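Probable cell division protein WhiA (Thermotoga maritima, PDB 3HYI) probably takes part in cell division and chromosome segregation as a DNA-binding protein built on a degenerate homing-endonuclease domain and a helix-turn-helix domain. Local coordinates at residues Ile229-Leu234 with Lys282-Ile287; Met239-Leu244 with Val251-Leu256. One frame throughout, in Å; residues are numbered along the deposited sequence.

Contact 1 (Ile229-Leu234 with Lys282-Ile287); sequences IRAIEL and KRIIKI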
loop_
_atom_site.group_PDB
_atom_site.type_symbol
_atom_site.label_atom_id
_atom_site.label_comp_id
_atom_site.label_asym_id
_atom_site.label_seq_id
_atom_site.Cartn_x
_atom_site.Cartn_y
_atom_site.Cartn_z
ATOM N N ILE A 229 -42.217 -19.742 14.395
ATOM C CA ILE A 229 -42.831 -21.017 14.746
ATOM C C ILE A 229 -44.020 -20.795 15.682
ATOM O O ILE A 229 -45.114 -21.291 15.418
ATOM C CB ILE A 229 -41.809 -21.981 15.388
ATOM C CG1 ILE A 229 -40.745 -22.390 14.366
ATOM C CG2 ILE A 229 -42.502 -23.227 15.919
ATOM C CD1 ILE A 229 -39.570 -23.133 14.970
ATOM N N ARG A 230 -43.810 -20.020 16.745
ATOM C CA ARG A 230 -44.873 -19.704 17.707
ATOM C C ARG A 230 -46.092 -19.051 17.042
ATOM O O ARG A 230 -47.232 -19.416 17.332
ATOM C CB ARG A 230 -44.340 -18.791 18.816
ATOM C CG ARG A 230 -45.275 -18.659 20.008
ATOM N N ALA A 231 -45.845 -18.093 16.150
ATOM C CA ALA A 231 -46.921 -17.413 15.416
ATOM C C ALA A 231 -47.722 -18.385 14.546
ATOM O O ALA A 231 -48.947 -18.317 14.490
ATOM C CB ALA A 231 -46.348 -16.290 14.555
ATOM N N ILE A 232 -47.017 -19.287 13.870
ATOM C CA ILE A 232 -47.650 -20.300 13.030
ATOM C C ILE A 232 -48.484 -21.278 13.861
ATOM O O ILE A 232 -49.568 -21.686 13.439
ATOM C CB ILE A 232 -46.596 -21.081 12.214
ATOM C CG1 ILE A 232 -45.932 -20.153 11.193
ATOM C CG2 ILE A 232 -47.227 -22.258 11.493
ATOM C CD1 ILE A 232 -44.673 -20.713 10.607
ATOM N N GLU A 233 -47.977 -21.640 15.039
ATOM C CA GLU A 233 -48.663 -22.577 15.936
ATOM C C GLU A 233 -49.978 -21.991 16.449
ATOM O O GLU A 233 -50.985 -22.690 16.520
ATOM C CB GLU A 233 -47.782 -22.946 17.139
ATOM C CG GLU A 233 -46.408 -23.540 16.811
ATOM C CD GLU A 233 -46.433 -25.018 16.492
ATOM O OE1 GLU A 233 -47.461 -25.504 15.966
ATOM O OE2 GLU A 233 -45.411 -25.694 16.758
ATOM N N LEU A 234 -49.953 -20.714 16.825
ATOM C CA LEU A 234 -51.150 -20.017 17.307
ATOM C C LEU A 234 -52.239 -19.964 16.241
ATOM O O LEU A 234 -53.409 -20.224 16.528
ATOM C CB LEU A 234 -50.802 -18.593 17.753
ATOM C CG LEU A 234 -50.028 -18.460 19.065
ATOM C CD1 LEU A 234 -49.467 -17.058 19.212
ATOM C CD2 LEU A 234 -50.914 -18.806 20.257
ATOM N N LYS A 282 -43.384 -11.918 8.462
ATOM C CA LYS A 282 -43.766 -10.745 9.263
ATOM C C LYS A 282 -45.286 -10.552 9.285
ATOM O O LYS A 282 -45.862 -10.222 10.323
ATOM C CB LYS A 282 -43.090 -9.481 8.734
ATOM C CG LYS A 282 -41.577 -9.479 8.875
ATOM N N ARG A 283 -45.927 -10.757 8.135
ATOM C CA ARG A 283 -47.387 -10.714 8.045
ATOM C C ARG A 283 -48.044 -11.793 8.899
ATOM O O ARG A 283 -49.045 -11.541 9.571
ATOM C CB ARG A 283 -47.848 -10.884 6.597
ATOM C CG ARG A 283 -47.603 -9.670 5.719
ATOM C CD ARG A 283 -48.577 -9.642 4.549
ATOM N NE ARG A 283 -48.128 -10.467 3.426
ATOM C CZ ARG A 283 -48.929 -11.105 2.572
ATOM N NH1 ARG A 283 -50.255 -11.068 2.699
ATOM N NH2 ARG A 283 -48.397 -11.809 1.583
ATOM N N ILE A 284 -47.480 -12.997 8.851
ATOM C CA ILE A 284 -47.983 -14.124 9.631
ATOM C C ILE A 284 -47.902 -13.822 11.130
ATOM O O ILE A 284 -48.841 -14.089 11.875
ATOM C CB ILE A 284 -47.216 -15.425 9.292
ATOM C CG1 ILE A 284 -47.627 -15.930 7.906
ATOM C CG2 ILE A 284 -47.479 -16.501 10.336
ATOM C CD1 ILE A 284 -46.736 -17.034 7.365
ATOM N N ILE A 285 -46.781 -13.253 11.557
ATOM C CA ILE A 285 -46.604 -12.835 12.951
ATOM C C ILE A 285 -47.610 -11.743 13.345
ATOM O O ILE A 285 -48.174 -11.782 14.439
ATOM C CB ILE A 285 -45.158 -12.353 13.209
ATOM C CG1 ILE A 285 -44.192 -13.541 13.166
ATOM C CG2 ILE A 285 -45.046 -11.645 14.556
ATOM C CD1 ILE A 285 -42.731 -13.138 13.154
ATOM N N LYS A 286 -47.829 -10.784 12.447
ATOM C CA LYS A 286 -48.839 -9.734 12.641
ATOM C C LYS A 286 -50.236 -10.335 12.838
ATOM O O LYS A 286 -50.987 -9.897 13.711
ATOM C CB LYS A 286 -48.817 -8.749 11.457
ATOM C CG LYS A 286 -50.071 -7.884 11.259
ATOM C CD LYS A 286 -50.307 -6.901 12.399
ATOM C CE LYS A 286 -51.607 -6.135 12.189
ATOM N NZ LYS A 286 -51.845 -5.092 13.228
ATOM N N ILE A 287 -50.573 -11.340 12.032
ATOM C CA ILE A 287 -51.854 -12.043 12.157
ATOM C C ILE A 287 -51.970 -12.809 13.481
ATOM O O ILE A 287 -53.036 -12.839 14.090
ATOM C CB ILE A 287 -52.085 -13.011 10.968
ATOM C CG1 ILE A 287 -52.394 -12.216 9.694
ATOM C CG2 ILE A 287 -53.226 -13.978 11.262
ATOM C CD1 ILE A 287 -52.417 -13.056 8.436
#

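Contact 2 (Met239-Leu244 with Val251-Leu256); sequences MGLENL and VALVRL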
loop_
_atom_site.group_PDB
_atom_site.type_symbol
_atom_site.label_atom_id
_atom_site.label_comp_id
_atom_site.label_asym_id
_atom_site.label_seq_id
_atom_site.Cartn_x
_atom_site.Cartn_y
_atom_site.Cartn_z
ATOM N N MET A 239 -57.291 -20.587 14.049
ATOM C CA MET A 239 -58.039 -20.416 12.789
ATOM C C MET A 239 -57.728 -21.451 11.701
ATOM O O MET A 239 -58.504 -21.602 10.760
ATOM C CB MET A 239 -57.828 -19.005 12.220
ATOM C CG MET A 239 -56.396 -18.665 11.837
ATOM S SD MET A 239 -56.268 -17.073 10.984
ATOM C CE MET A 239 -56.629 -17.566 9.303
ATOM N N GLY A 240 -56.604 -22.151 11.825
ATOM C CA GLY A 240 -56.176 -23.111 10.814
ATOM C C GLY A 240 -55.371 -22.437 9.720
ATOM O O GLY A 240 -55.746 -21.372 9.223
ATOM N N LEU A 241 -54.265 -23.071 9.339
ATOM C CA LEU A 241 -53.371 -22.544 8.307
ATOM C C LEU A 241 -54.018 -22.579 6.930
ATOM O O LEU A 241 -53.710 -21.751 6.075
ATOM C CB LEU A 241 -52.068 -23.342 8.265
ATOM C CG LEU A 241 -51.262 -23.382 9.561
ATOM C CD1 LEU A 241 -50.003 -24.199 9.349
ATOM C CD2 LEU A 241 -50.924 -21.971 10.035
ATOM N N GLU A 242 -54.911 -23.543 6.725
ATOM C CA GLU A 242 -55.702 -23.624 5.496
ATOM C C GLU A 242 -56.541 -22.367 5.255
ATOM O O GLU A 242 -56.970 -22.113 4.129
ATOM C CB GLU A 242 -56.608 -24.868 5.496
ATOM C CG GLU A 242 -57.626 -24.949 6.643
ATOM C CD GLU A 242 -57.075 -25.610 7.899
ATOM O OE1 GLU A 242 -55.848 -25.553 8.128
ATOM O OE2 GLU A 242 -57.879 -26.187 8.662
ATOM N N ASN A 243 -56.770 -21.589 6.314
ATOM C CA ASN A 243 -57.564 -20.370 6.230
ATOM C C ASN A 243 -56.720 -19.091 6.189
ATOM O O ASN A 243 -57.234 -17.989 6.405
ATOM C CB ASN A 243 -58.563 -20.342 7.386
ATOM C CG ASN A 243 -59.457 -21.572 7.402
ATOM O OD1 ASN A 243 -60.042 -21.936 6.381
ATOM N ND2 ASN A 243 -59.560 -22.223 8.555
ATOM N N LEU A 244 -55.428 -19.244 5.901
ATOM C CA LEU A 244 -54.574 -18.114 5.553
ATOM C C LEU A 244 -54.669 -17.873 4.050
ATOM O O LEU A 244 -55.027 -18.788 3.303
ATOM C CB LEU A 244 -53.114 -18.396 5.919
ATOM C CG LEU A 244 -52.753 -18.353 7.405
ATOM C CD1 LEU A 244 -51.359 -18.911 7.624
ATOM C CD2 LEU A 244 -52.855 -16.934 7.943
ATOM N N VAL A 251 -45.974 -20.652 3.131
ATOM C CA VAL A 251 -44.839 -20.175 3.923
ATOM C C VAL A 251 -44.903 -20.688 5.365
ATOM O O VAL A 251 -43.876 -21.061 5.943
ATOM C CB VAL A 251 -44.764 -18.629 3.910
ATOM C CG1 VAL A 251 -43.744 -18.114 4.919
ATOM C CG2 VAL A 251 -44.430 -18.132 2.507
ATOM N N ALA A 252 -46.108 -20.705 5.934
ATOM C CA ALA A 252 -46.334 -21.231 7.284
ATOM C C ALA A 252 -46.023 -22.721 7.359
ATOM O O ALA A 252 -45.377 -23.174 8.302
ATOM C CB ALA A 252 -47.769 -20.970 7.725
ATOM N N LEU A 253 -46.481 -23.474 6.361
ATOM C CA LEU A 253 -46.222 -24.914 6.288
ATOM C C LEU A 253 -44.732 -25.238 6.144
ATOM O O LEU A 253 -44.208 -26.091 6.859
ATOM C CB LEU A 253 -46.996 -25.544 5.124
ATOM C CG LEU A 253 -48.517 -25.646 5.272
ATOM C CD1 LEU A 253 -49.124 -26.222 4.005
ATOM C CD2 LEU A 253 -48.900 -26.486 6.480
ATOM N N VAL A 254 -44.060 -24.560 5.218
ATOM C CA VAL A 254 -42.636 -24.798 4.962
ATOM C C VAL A 254 -41.767 -24.489 6.189
ATOM O O VAL A 254 -40.845 -25.241 6.500
ATOM C CB VAL A 254 -42.141 -24.002 3.721
ATOM C CG1 VAL A 254 -40.636 -23.840 3.734
ATOM C CG2 VAL A 254 -42.581 -24.701 2.441
ATOM N N ARG A 255 -42.070 -23.394 6.884
ATOM C CA ARG A 255 -41.387 -23.064 8.138
ATOM C C ARG A 255 -41.606 -24.155 9.191
ATOM O O ARG A 255 -40.661 -24.593 9.844
ATOM C CB ARG A 255 -41.878 -21.717 8.679
ATOM C CG ARG A 255 -41.354 -21.336 10.072
ATOM C CD ARG A 255 -39.958 -20.724 10.035
ATOM N NE ARG A 255 -38.895 -21.712 9.867
ATOM C CZ ARG A 255 -37.596 -21.426 9.796
ATOM N NH1 ARG A 255 -37.160 -20.174 9.867
ATOM N NH2 ARG A 255 -36.722 -22.407 9.647
ATOM N N LEU A 256 -42.856 -24.582 9.345
ATOM C CA LEU A 256 -43.230 -25.544 10.382
ATOM C C LEU A 256 -42.629 -26.923 10.112
ATOM O O LEU A 256 -42.258 -27.639 11.044
ATOM C CB LEU A 256 -44.759 -25.645 10.490
ATOM C CG LEU A 256 -45.325 -26.054 11.850
ATOM C CD1 LEU A 256 -45.000 -24.997 12.901
ATOM C CD2 LEU A 256 -46.827 -26.269 11.762
#

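Contact 1 (Ile229-Leu234 with Lys282-Ile287)
I284 turns its CG1 beside the backbone N (chi1 -73°), which leaves CG2 anti to that N and facing I232 on the other helix. I232 sets its own CG1 beside the backbone N and anti to the carbonyl carbon (chi1 -67°). The two branches then meet, I232 CG1 to I284 CG2, at 4.1 Å. The side chains cross obliquely, so the meeting is between single branches and not along whole chains.

A231 is the close point of the pair. Its CB points at helix 274-288 and lands beside I285. A231 CB lies 3.8 Å from I285 CG1. A231 CB is just as close to I285 CA, so the methyl sits against the backbone as well as the CG1 branch. I284 flanks the same methyl more loosely, with A231 CB 4.4 Å from I284 CG2. The side-chain contacts across the two segments are all apolar; A231 CB also passes near the I284 carbonyl. The small side chain of A231 lets the backbones come near, and the CA atoms of A231 and I285 are 5.2 Å apart. The local axes approach to 8.6 Å and cross at 52°.

This is helix-to-helix packing in the C-terminal HTH domain. Helix 274-288 follows helix 263-268 within the predicted helix-turn-helix motif, consistent with the place of a recognition helix. The contact joins that helix to the long helix 207-238. A231, I232 and I284 are buried. I285 is partly exposed and also touches V294 near the chain end.

Helix 246-257 closes another part of the junction. I232 packs on its R255 and L256, and V251 of the same helix reaches I284. R283 adds a salt bridge to D247 on that helix. I284 also leans on I235, further along helix 207-238.

Contact 2 (Met239-Leu244 with Val251-Leu256)
L244 N donates to L241 O at 3.0 Å, a backbone bond that keeps the two leucines in one short turn. The turn lies in the loop between helix 207-238 and helix 246-257 of the C-terminal HTH domain, with a brief 3-10 segment at 241-242. N243 N to G240 O (3.1 Å) adds a second bond of the same spacing. A side-chain bond from N243 ND2 to M239 O is also modelled, but at 2.5 Å its length is doubtful.

The turn folds back on the next helix through its leucines. L241 and L244 both point their CB atoms at segment 251-256. L241 has its CG anti to the carbonyl carbon and beside the backbone N (chi1 -58°), and its two methyls fork over the helix. L241 CD2 rests on A252 CB at 4.0 Å. L241 CD1 goes to the next residue, meeting L253 CD2 at 3.8 Å. L253 starts out across the helix surface, but its end turns nearer to L241.

A252 CB also meets the CD1 methyl of L244, at 4.1 Å. One alanine methyl therefore receives two leucine branches. L241, L244 and A252 are buried, and all the contacts across the segments are apolar. Other helices cover this cluster too: L241 touches I235 of helix 207-238, and L244 touches I287 of helix 274-288. One helical turn after A252, L256 joins loosely, its CD2 4.5 Å from L241 CD1.

Overall arrangement
Contacts 1 and 2 lie in the C-terminal HTH domain, with centres about 9 Å apart. Both are more than 50 Å from the centre of this elongated chain. Segment 229-234 comes first, then 239-244, 251-256 and 282-287, so contact 2 is nested inside the chain loop closed by contact 1. I232 joins them. I232 CD1 lies 3.4 Å from A252 O, and I232 O lies 3.7 Å from L241 CD2. Helices 207-238, 246-257 and 274-288 thus pack on one another around I232 and its neighbours. Contact 2 folds back the short connection between the first two, while contact 1 ties the predicted DNA-binding motif to the long helix.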